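Local coordinates for protein DPSA (PDB 4CY9) that probably oxidises ferrous iron and stores it as ferric mineral inside a twelve-subunit, ferritin-like Dps shell, and is associated with DNA binding, at residues A[64-67]-A[68-71]; A[118-121]-A[122-126]; A[138-141]-A[142-146]. One frame throughout, in Å; residues are numbered along the deposited sequence. Where two conformers were deposited one is given.

Interaction 1 (A[64-67]-A[68-71]); sequences VRDM and ADDV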
ATOM      1  N   VAL A  64      18.835   3.391 -14.265  1.00  8.65           N
ATOM      2  CA  VAL A  64      20.158   2.963 -14.791  1.00  8.19           C
ATOM      3  C   VAL A  64      20.817   1.908 -13.894  1.00  9.58           C
ATOM      4  O   VAL A  64      21.458   0.958 -14.398  1.00  9.30           O
ATOM      5  CB  VAL A  64      21.094   4.224 -14.971  1.00  7.96           C
ATOM      6  CG1 VAL A  64      22.549   3.815 -15.378  1.00  7.50           C
ATOM      7  CG2 VAL A  64      20.489   5.144 -16.105  1.00  7.70           C
ATOM      8  N   ARG A  65      20.649   2.045 -12.581  1.00  9.22           N
ATOM      9  CA  ARG A  65      21.175   0.946 -11.716  1.00  9.64           C
ATOM     10  C   ARG A  65      20.439  -0.386 -12.043  1.00  9.93           C
ATOM     11  O   ARG A  65      21.113  -1.456 -12.025  1.00 10.98           O
ATOM     12  CB  ARG A  65      20.936   1.281 -10.182  1.00  8.83           C
ATOM     13  CG  ARG A  65      21.948   2.397  -9.775  1.00  8.70           C
ATOM     14  CD  ARG A  65      21.432   3.000  -8.399  1.00 10.54           C
ATOM     15  NE  ARG A  65      22.496   3.917  -7.881  1.00 11.32           N
ATOM     16  CZ  ARG A  65      22.324   4.628  -6.725  1.00 12.60           C
ATOM     17  NH1 ARG A  65      21.101   4.598  -6.100  1.00 12.36           N
ATOM     18  NH2 ARG A  65      23.345   5.314  -6.299  1.00 12.27           N
ATOM     19  N   ASP A  66      19.143  -0.344 -12.318  1.00  9.20           N
ATOM     20  CA  ASP A  66      18.402  -1.545 -12.682  1.00 11.71           C
ATOM     21  C   ASP A  66      18.962  -2.117 -14.027  1.00 11.70           C
ATOM     22  O   ASP A  66      19.106  -3.344 -14.194  1.00 11.20           O
ATOM     23  CB  ASP A  66      16.889  -1.272 -12.857  1.00 13.72           C
ATOM     24  CG  ASP A  66      16.118  -1.109 -11.511  1.00 22.52           C
ATOM     25  OD1 ASP A  66      16.664  -1.470 -10.502  1.00 20.50           O
ATOM     26  OD2 ASP A  66      14.938  -0.637 -11.590  1.00 25.89           O
ATOM     27  N   MET A  67      19.192  -1.226 -15.005  1.00 10.77           N
ATOM     28  CA  MET A  67      19.785  -1.667 -16.319  1.00 10.12           C
ATOM     29  C   MET A  67      21.147  -2.360 -16.057  1.00  9.41           C
ATOM     30  O   MET A  67      21.361  -3.451 -16.635  1.00  9.10           O
ATOM     31  CB  MET A  67      20.080  -0.411 -17.230  1.00 10.19           C
ATOM     32  CG  MET A  67      18.698   0.188 -17.695  1.00 11.38           C
ATOM     33  SD  MET A  67      19.291   1.579 -18.754  1.00 13.42           S
ATOM     34  CE  MET A  67      17.716   2.447 -18.781  1.00 15.32           C
ATOM     35  N   ALA A  68      21.977  -1.805 -15.190  1.00  8.44           N
ATOM     36  CA  ALA A  68      23.321  -2.400 -14.955  1.00  9.06           C
ATOM     37  C   ALA A  68      23.127  -3.799 -14.350  1.00 10.49           C
ATOM     38  O   ALA A  68      23.823  -4.753 -14.721  1.00 10.39           O
ATOM     39  CB  ALA A  68      24.131  -1.487 -13.961  1.00  7.54           C
ATOM     40  N   ASP A  69      22.204  -3.944 -13.361  1.00 10.01           N
ATOM     41  CA  ASP A  69      21.894  -5.256 -12.736  0.50 10.59           C
ATOM     42  C   ASP A  69      21.509  -6.236 -13.803  1.00  9.66           C
ATOM     43  O   ASP A  69      21.975  -7.419 -13.774  1.00  9.86           O
ATOM     44  CB  ASP A  69      20.633  -5.165 -11.788  0.50 11.67           C
ATOM     45  CG  ASP A  69      20.971  -4.543 -10.460  0.50 15.58           C
ATOM     46  OD1 ASP A  69      22.163  -4.692 -10.145  0.50 15.57           O
ATOM     47  OD2 ASP A  69      20.096  -3.956  -9.710  0.50 16.37           O
ATOM     48  N   ASP A  70      20.644  -5.802 -14.734  1.00  9.06           N
ATOM     49  CA  ASP A  70      20.125  -6.817 -15.665  1.00  9.26           C
ATOM     50  C   ASP A  70      21.232  -7.194 -16.715  1.00  8.86           C
ATOM     51  O   ASP A  70      21.327  -8.369 -17.128  1.00  9.97           O
ATOM     52  CB  ASP A  70      18.929  -6.250 -16.484  1.00 10.28           C
ATOM     53  CG  ASP A  70      17.654  -6.145 -15.622  1.00 13.98           C
ATOM     54  OD1 ASP A  70      17.570  -6.885 -14.586  1.00 13.08           O
ATOM     55  OD2 ASP A  70      16.767  -5.377 -15.941  1.00 14.46           O
ATOM     56  N   VAL A  71      22.065  -6.176 -17.105  1.00  7.94           N
ATOM     57  CA  VAL A  71      23.237  -6.585 -17.999  1.00  7.77           C
ATOM     58  C   VAL A  71      24.172  -7.487 -17.261  1.00  8.12           C
ATOM     59  O   VAL A  71      24.667  -8.500 -17.809  1.00  7.68           O
ATOM     60  CB  VAL A  71      23.951  -5.302 -18.511  1.00  7.83           C
ATOM     61  CG1 VAL A  71      25.311  -5.652 -19.192  1.00  7.76           C
ATOM     62  CG2 VAL A  71      23.014  -4.523 -19.501  1.00  8.38           C
TER
HETATM   63  O   HOH W   1      23.155  -1.845 -10.045  1.00 15.65           O
HETATM   64  O   HOH W   2      17.633  -4.284 -10.151  1.00 28.30           O
HETATM   65  O   HOH W   3      17.099  -5.229 -12.441  1.00 44.25           O
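Just over two turns of helix 50-77, a long helix of the ferritin-like four-helix bundle, hold the acidic trio Asp66, Asp69 and Asp70, with Asp66 and Asp69 one turn apart. Four backbone bonds carry the turn: Ala68 N to Val64 O, Asp69 N to Arg65 O, Asp70 N to Asp66 O and Val71 N to Met67 O, the last the straightest, at 167° on the hydrogen. Asp69 folds back over the preceding turn: its CG stands anti to its own carbonyl carbon (chi1 -78°), which places CG 3.5 Å from Arg65 O. Asp70 repeats the arrangement one residue on, its CG 3.5 Å from Asp66 O. The carboxylates of Asp66 and Asp69 approach without touching, OD1 of Asp66 lying 4.3 Å from OD2 of Asp69. One water donates to Arg65 O at 2.9 Å and weakly to Asp69 OD1; another, 2.8 Å from Asp70 OD1, can donate to it or to Asp66 O. A third water lies near both Asp66 OD1 and Asp69 OD2, but its unusually short approach to the latter, on a side chain deposited in two conformers, makes that bridge doubtful. On the buried side, the extended Met67 side chain runs to Asp147 and Leu148 of helix 135-158, and Ala68 meets Asn32 of helix 14-44. Beyond the helix, Asp69 OD1 makes a salt bridge with Lys39 of a second subunit, whose Trp43 adds a weak hydrogen bond. The like charges are probably eased by hydration, and that of Asp69 is probably countered by this lysine, which ties the turn to the subunit interface.

Interaction 2 (A[118-121]-A[122-126]); sequences GVVE and GMRAA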
ATOM      1  N   GLY A 118      27.224   9.362 -26.023  1.00 10.21           N
ATOM      2  CA  GLY A 118      28.181   8.273 -26.022  1.00 11.26           C
ATOM      3  C   GLY A 118      27.547   6.961 -25.581  1.00 11.14           C
ATOM      4  O   GLY A 118      27.839   5.890 -26.146  1.00 11.42           O
ATOM      5  N   VAL A 119      26.712   7.044 -24.540  1.00  9.74           N
ATOM      6  CA  VAL A 119      26.131   5.822 -24.005  1.00  8.70           C
ATOM      7  C   VAL A 119      25.148   5.234 -25.049  1.00  9.00           C
ATOM      8  O   VAL A 119      25.117   4.002 -25.312  1.00  9.68           O
ATOM      9  CB  VAL A 119      25.343   6.143 -22.674  1.00  9.53           C
ATOM     10  CG1 VAL A 119      24.661   4.817 -22.250  1.00 10.67           C
ATOM     11  CG2 VAL A 119      26.385   6.424 -21.522  1.00 11.16           C
ATOM     12  N   VAL A 120      24.328   6.098 -25.653  1.00  9.22           N
ATOM     13  CA  VAL A 120      23.283   5.648 -26.620  1.00 11.91           C
ATOM     14  C   VAL A 120      24.030   5.046 -27.839  1.00 11.86           C
ATOM     15  O   VAL A 120      23.622   3.991 -28.346  1.00 10.91           O
ATOM     16  CB  VAL A 120      22.382   6.851 -27.030  1.00 14.76           C
ATOM     17  CG1 VAL A 120      21.599   6.446 -28.339  1.00 19.47           C
ATOM     18  CG2 VAL A 120      21.433   7.062 -25.810  1.00 14.57           C
ATOM     19  N   GLU A 121      25.053   5.703 -28.311  1.00 11.53           N
ATOM     20  CA  GLU A 121      25.736   5.105 -29.481  1.00 12.36           C
ATOM     21  C   GLU A 121      26.411   3.784 -29.115  1.00 12.17           C
ATOM     22  O   GLU A 121      26.361   2.867 -29.979  1.00 11.85           O
ATOM     23  CB  GLU A 121      26.879   6.088 -30.040  1.00 13.49           C
ATOM     24  CG  GLU A 121      26.136   7.259 -30.675  1.00 16.96           C
ATOM     25  CD  GLU A 121      27.126   8.396 -31.116  1.00 27.20           C
ATOM     26  OE1 GLU A 121      28.277   8.455 -30.650  1.00 29.30           O
ATOM     27  OE2 GLU A 121      26.659   9.292 -31.840  1.00 28.13           O
ATOM     28  N   GLY A 122      26.987   3.645 -27.912  1.00 12.05           N
ATOM     29  CA  GLY A 122      27.574   2.382 -27.461  1.00  9.51           C
ATOM     30  C   GLY A 122      26.512   1.299 -27.374  1.00  9.89           C
ATOM     31  O   GLY A 122      26.764   0.133 -27.755  1.00  9.95           O
ATOM     32  N   MET A 123      25.329   1.680 -26.849  1.00  9.56           N
ATOM     33  CA  MET A 123      24.234   0.660 -26.744  1.00  9.49           C
ATOM     34  C   MET A 123      23.717   0.282 -28.123  1.00  9.54           C
ATOM     35  O   MET A 123      23.431  -0.897 -28.365  1.00 10.61           O
ATOM     36  CB  MET A 123      23.051   1.250 -25.938  1.00  9.85           C
ATOM     37  CG  MET A 123      23.460   1.312 -24.415  1.00 11.32           C
ATOM     38  SD  MET A 123      23.531  -0.282 -23.582  1.00 11.69           S
ATOM     39  CE  MET A 123      21.754  -0.580 -23.294  1.00 11.24           C
ATOM     40  N   ARG A 124      23.673   1.263 -29.044  1.00 10.39           N
ATOM     41  CA  ARG A 124      23.126   0.894 -30.373  1.00 12.28           C
ATOM     42  C   ARG A 124      24.107  -0.086 -31.073  1.00 11.72           C
ATOM     43  O   ARG A 124      23.632  -0.999 -31.764  1.00 13.92           O
ATOM     44  CB  ARG A 124      23.065   2.174 -31.269  1.00 16.98           C
ATOM     45  CG  ARG A 124      21.771   2.860 -31.118  1.00 25.78           C
ATOM     46  CD  ARG A 124      21.453   3.903 -32.270  1.00 25.74           C
ATOM     47  NE  ARG A 124      20.174   4.469 -31.813  1.00 25.34           N
ATOM     48  CZ  ARG A 124      18.965   3.948 -32.136  1.00 26.93           C
ATOM     49  NH1 ARG A 124      18.904   3.010 -33.073  1.00 22.62           N
ATOM     50  NH2 ARG A 124      17.819   4.443 -31.635  1.00 18.81           N
ATOM     51  N   ALA A 125      25.414   0.139 -30.891  1.00 11.74           N
ATOM     52  CA  ALA A 125      26.440  -0.756 -31.462  1.00 12.26           C
ATOM     53  C   ALA A 125      26.309  -2.138 -30.811  1.00 13.85           C
ATOM     54  O   ALA A 125      26.381  -3.199 -31.498  1.00 12.51           O
ATOM     55  CB  ALA A 125      27.877  -0.240 -31.281  1.00 14.06           C
ATOM     56  N   ALA A 126      26.107  -2.170 -29.498  1.00 10.42           N
ATOM     57  CA  ALA A 126      25.956  -3.449 -28.800  1.00 10.77           C
ATOM     58  C   ALA A 126      24.671  -4.164 -29.250  1.00 10.54           C
ATOM     59  O   ALA A 126      24.672  -5.433 -29.312  1.00 10.46           O
ATOM     60  CB  ALA A 126      25.920  -3.208 -27.197  1.00  8.62           C
TER
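With CG anti to the carbonyl carbon (chi1 -73°), Met123 lies back over Val119 on the previous turn of helix 105-133, and Arg124 likewise (chi1 -90°) over Val120; beyond CG they part company. Met123 bends twice, at chi2 (-72°) and again at chi3, while Arg124 runs extended as far as NE. Met123 CG comes to 3.3 Å from Val119 O, just beside the backbone bond that Met123 N makes to the same oxygen at 2.8 Å. Its CG also meets Val119 CG1 at 4.3 Å, an apolar touch between methionine stem and valine branch. One residue on, Arg124 N bonds Val120 O at 2.8 Å, and Arg124 CG lies 3.5 Å from that oxygen. Val120 CG1 then meets the guanidinium at its edge, near its plane, 4.2 Å from NE, so the valine flanks the charged group. Two further backbone bonds, Gly122 N to Gly118 O and Ala125 N to Glu121 O, both 3.0 Å, complete the turn on its more exposed side, where Glu121 and Ala125 lie. Farther out, Arg124 NH2 makes salt bridges to Glu149 of its own chain and to Asp134 of a third subunit, and Pro10 of that subunit rests on Val120, Glu121 and Arg124. The chemistry divides the turn in two: Met123 and Val119 make a loose apolar contact on the buried side, where the methionine packs against the side chains of Gln144 of helix 135-158 and Arg27 of helix 14-44, whereas the arginine, flanked by a valine and shared between two carboxylates, probably has its charge well balanced and fastens the helix both to helix 135-158 and to the neighbouring subunit.

Interaction 3 (A[138-141]-A[142-146]); sequences EDLL and IGQLR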
ATOM      1  N   GLU A 138      19.712  -9.249 -27.386  1.00  9.10           N
ATOM      2  CA  GLU A 138      19.391  -8.073 -28.188  1.00 10.21           C
ATOM      3  C   GLU A 138      18.107  -7.376 -27.682  1.00  9.74           C
ATOM      4  O   GLU A 138      18.093  -6.161 -27.546  1.00 10.14           O
ATOM      5  CB  GLU A 138      19.138  -8.574 -29.632  1.00 10.97           C
ATOM      6  CG  GLU A 138      18.919  -7.354 -30.589  1.00 13.01           C
ATOM      7  CD  GLU A 138      18.395  -7.815 -31.960  1.00 20.07           C
ATOM      8  OE1 GLU A 138      17.828  -8.901 -32.062  1.00 19.73           O
ATOM      9  OE2 GLU A 138      18.476  -7.061 -32.933  1.00 21.16           O
ATOM     10  N   ASP A 139      17.114  -8.169 -27.340  1.00  9.63           N
ATOM     11  CA  ASP A 139      15.856  -7.559 -26.876  1.00 10.64           C
ATOM     12  C   ASP A 139      16.119  -6.787 -25.570  1.00 10.47           C
ATOM     13  O   ASP A 139      15.484  -5.714 -25.359  1.00  9.58           O
ATOM     14  CB  ASP A 139      14.861  -8.717 -26.686  1.00 12.09           C
ATOM     15  CG  ASP A 139      13.542  -8.280 -26.169  1.00 17.38           C
ATOM     16  OD1 ASP A 139      12.826  -7.568 -26.805  1.00 16.43           O
ATOM     17  OD2 ASP A 139      13.187  -8.610 -25.040  1.00 17.12           O
ATOM     18  N   LEU A 140      16.867  -7.339 -24.652  1.00  9.36           N
ATOM     19  CA  LEU A 140      17.092  -6.622 -23.365  1.00  9.06           C
ATOM     20  C   LEU A 140      17.755  -5.274 -23.709  1.00 10.14           C
ATOM     21  O   LEU A 140      17.316  -4.182 -23.181  1.00 10.02           O
ATOM     22  CB  LEU A 140      18.110  -7.454 -22.567  1.00  9.44           C
ATOM     23  CG  LEU A 140      18.655  -6.727 -21.294  1.00 11.22           C
ATOM     24  CD1 LEU A 140      17.465  -6.513 -20.290  1.00 11.45           C
ATOM     25  CD2 LEU A 140      19.749  -7.620 -20.636  1.00 12.16           C
ATOM     26  N   LEU A 141      18.788  -5.302 -24.587  1.00  9.27           N
ATOM     27  CA  LEU A 141      19.491  -4.058 -24.833  1.00  9.84           C
ATOM     28  C   LEU A 141      18.611  -3.027 -25.583  1.00  8.52           C
ATOM     29  O   LEU A 141      18.769  -1.802 -25.371  1.00  8.88           O
ATOM     30  CB  LEU A 141      20.783  -4.331 -25.705  1.00  8.28           C
ATOM     31  CG  LEU A 141      21.837  -5.159 -24.939  1.00  9.05           C
ATOM     32  CD1 LEU A 141      22.927  -5.540 -25.980  1.00  9.64           C
ATOM     33  CD2 LEU A 141      22.438  -4.356 -23.765  1.00 10.58           C
ATOM     34  N   ILE A 142      17.754  -3.488 -26.491  1.00  8.70           N
ATOM     35  CA  ILE A 142      16.899  -2.482 -27.211  1.00  9.61           C
ATOM     36  C   ILE A 142      15.944  -1.711 -26.265  1.00  9.20           C
ATOM     37  O   ILE A 142      15.805  -0.500 -26.453  1.00  9.82           O
ATOM     38  CB  ILE A 142      16.068  -3.211 -28.308  1.00 11.78           C
ATOM     39  CG1 ILE A 142      17.059  -3.593 -29.371  1.00 12.57           C
ATOM     40  CG2 ILE A 142      15.040  -2.199 -28.881  1.00 15.55           C
ATOM     41  CD1 ILE A 142      16.345  -4.575 -30.415  1.00 15.43           C
ATOM     42  N   GLY A 143      15.302  -2.400 -25.325  1.00  9.29           N
ATOM     43  CA  GLY A 143      14.447  -1.682 -24.354  1.00 10.20           C
ATOM     44  C   GLY A 143      15.268  -0.665 -23.495  1.00  9.83           C
ATOM     45  O   GLY A 143      14.768   0.463 -23.247  1.00 10.29           O
ATOM     46  N   GLN A 144      16.480  -1.034 -23.066  1.00  9.93           N
ATOM     47  CA  GLN A 144      17.347  -0.139 -22.306  1.00 10.02           C
ATOM     48  C   GLN A 144      17.726   1.062 -23.147  1.00 10.34           C
ATOM     49  O   GLN A 144      17.684   2.218 -22.682  1.00  9.99           O
ATOM     50  CB  GLN A 144      18.637  -0.868 -21.883  1.00  8.69           C
ATOM     51  CG  GLN A 144      18.211  -2.061 -20.930  1.00  9.76           C
ATOM     52  CD  GLN A 144      19.417  -2.709 -20.335  1.00 14.51           C
ATOM     53  OE1 GLN A 144      20.488  -2.631 -20.947  1.00 16.74           O
ATOM     54  NE2 GLN A 144      19.294  -3.442 -19.187  1.00 10.43           N
ATOM     55  N   LEU A 145      18.107   0.770 -24.420  1.00  9.67           N
ATOM     56  CA  LEU A 145      18.498   1.851 -25.374  1.00 10.00           C
ATOM     57  C   LEU A 145      17.364   2.875 -25.436  1.00  9.58           C
ATOM     58  O   LEU A 145      17.601   4.097 -25.366  1.00  9.44           O
ATOM     59  CB  LEU A 145      18.709   1.191 -26.777  1.00  9.68           C
ATOM     60  CG  LEU A 145      18.819   2.307 -27.924  1.00 11.01           C
ATOM     61  CD1 LEU A 145      20.104   3.140 -27.749  1.00 12.23           C
ATOM     62  CD2 LEU A 145      18.953   1.428 -29.203  1.00 13.50           C
ATOM     63  N   ARG A 146      16.128   2.431 -25.594  1.00 10.35           N
ATOM     64  CA  ARG A 146      15.013   3.433 -25.761  1.00  9.67           C
ATOM     65  C   ARG A 146      14.826   4.233 -24.481  1.00 10.00           C
ATOM     66  O   ARG A 146      14.692   5.467 -24.524  1.00  9.82           O
ATOM     67  CB  ARG A 146      13.694   2.707 -26.096  1.00 10.38           C
ATOM     68  CG  ARG A 146      12.577   3.799 -26.371  1.00 10.83           C
ATOM     69  CD  ARG A 146      11.278   3.144 -27.026  1.00 10.47           C
ATOM     70  NE  ARG A 146      10.629   2.259 -26.014  1.00 11.77           N
ATOM     71  CZ  ARG A 146      10.685   0.922 -26.044  1.00 13.53           C
ATOM     72  NH1 ARG A 146      11.348   0.231 -27.005  1.00 13.26           N
ATOM     73  NH2 ARG A 146      10.092   0.192 -25.037  1.00 14.48           N
TER
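Gln144 lies back across the turn before it: it keeps CG beside its backbone N, opposite its carbonyl carbon (chi1 -63°), which brings CG to 3.2 Å from Leu140 O while the amide reaches two leucines. NE2 stands 3.7 Å from Leu140 CD1, and OE1 lies 3.8 Å from Leu141 CD2, buried and with no hydrogen-bond partner in the model. Glu138 and Ile142 run side by side in the same direction, Glu138 CG meeting Ile142 CD1 at 3.8 Å, and Ile142 CG1 lies against Glu138 O. Behind these side chains stand the helical bonds: Leu145 N to Leu141 O is short at 2.8 Å, Gln144 N to Leu140 O longer at 3.3 Å, and Gly143 N to Asp139 O weak. NE2 also gives a weak hydrogen bond to Met67 O; a leucine in place of Gln144 would probably leave that carbonyl without this donor. Arg146 bridges to Asp139 of a third subunit while Asp139 takes Arg146 of a fourth, a cyclic pattern consistent with a three-fold contact. Within the chain, helix 135-158 lies between its neighbours here: Leu141 and Ile142 pack on Val127 of helix 105-133, and Leu140 meets Asp70 of helix 50-77.

The three contacts come in series along one chain, each a turn of a different long helix in the same ferritin-like bundle: 50-77, then 105-133, then 135-158. Interaction 3 joins the others: its centre lies 11 Å from that of interaction 1 and 10 Å from that of interaction 2, and it touches both, whereas interactions 1 and 2 stay about 6 Å apart at their nearest atoms. Gln144 is the shared piece, with Val71 CG2 and Met123 CE both near its OE1. Outward, interaction 1 faces a second subunit, interactions 2 and 3 share a third, and interaction 3 also meets a fourth, so the bundle presents helix 50-77 to one neighbour and the other two helices to a common one.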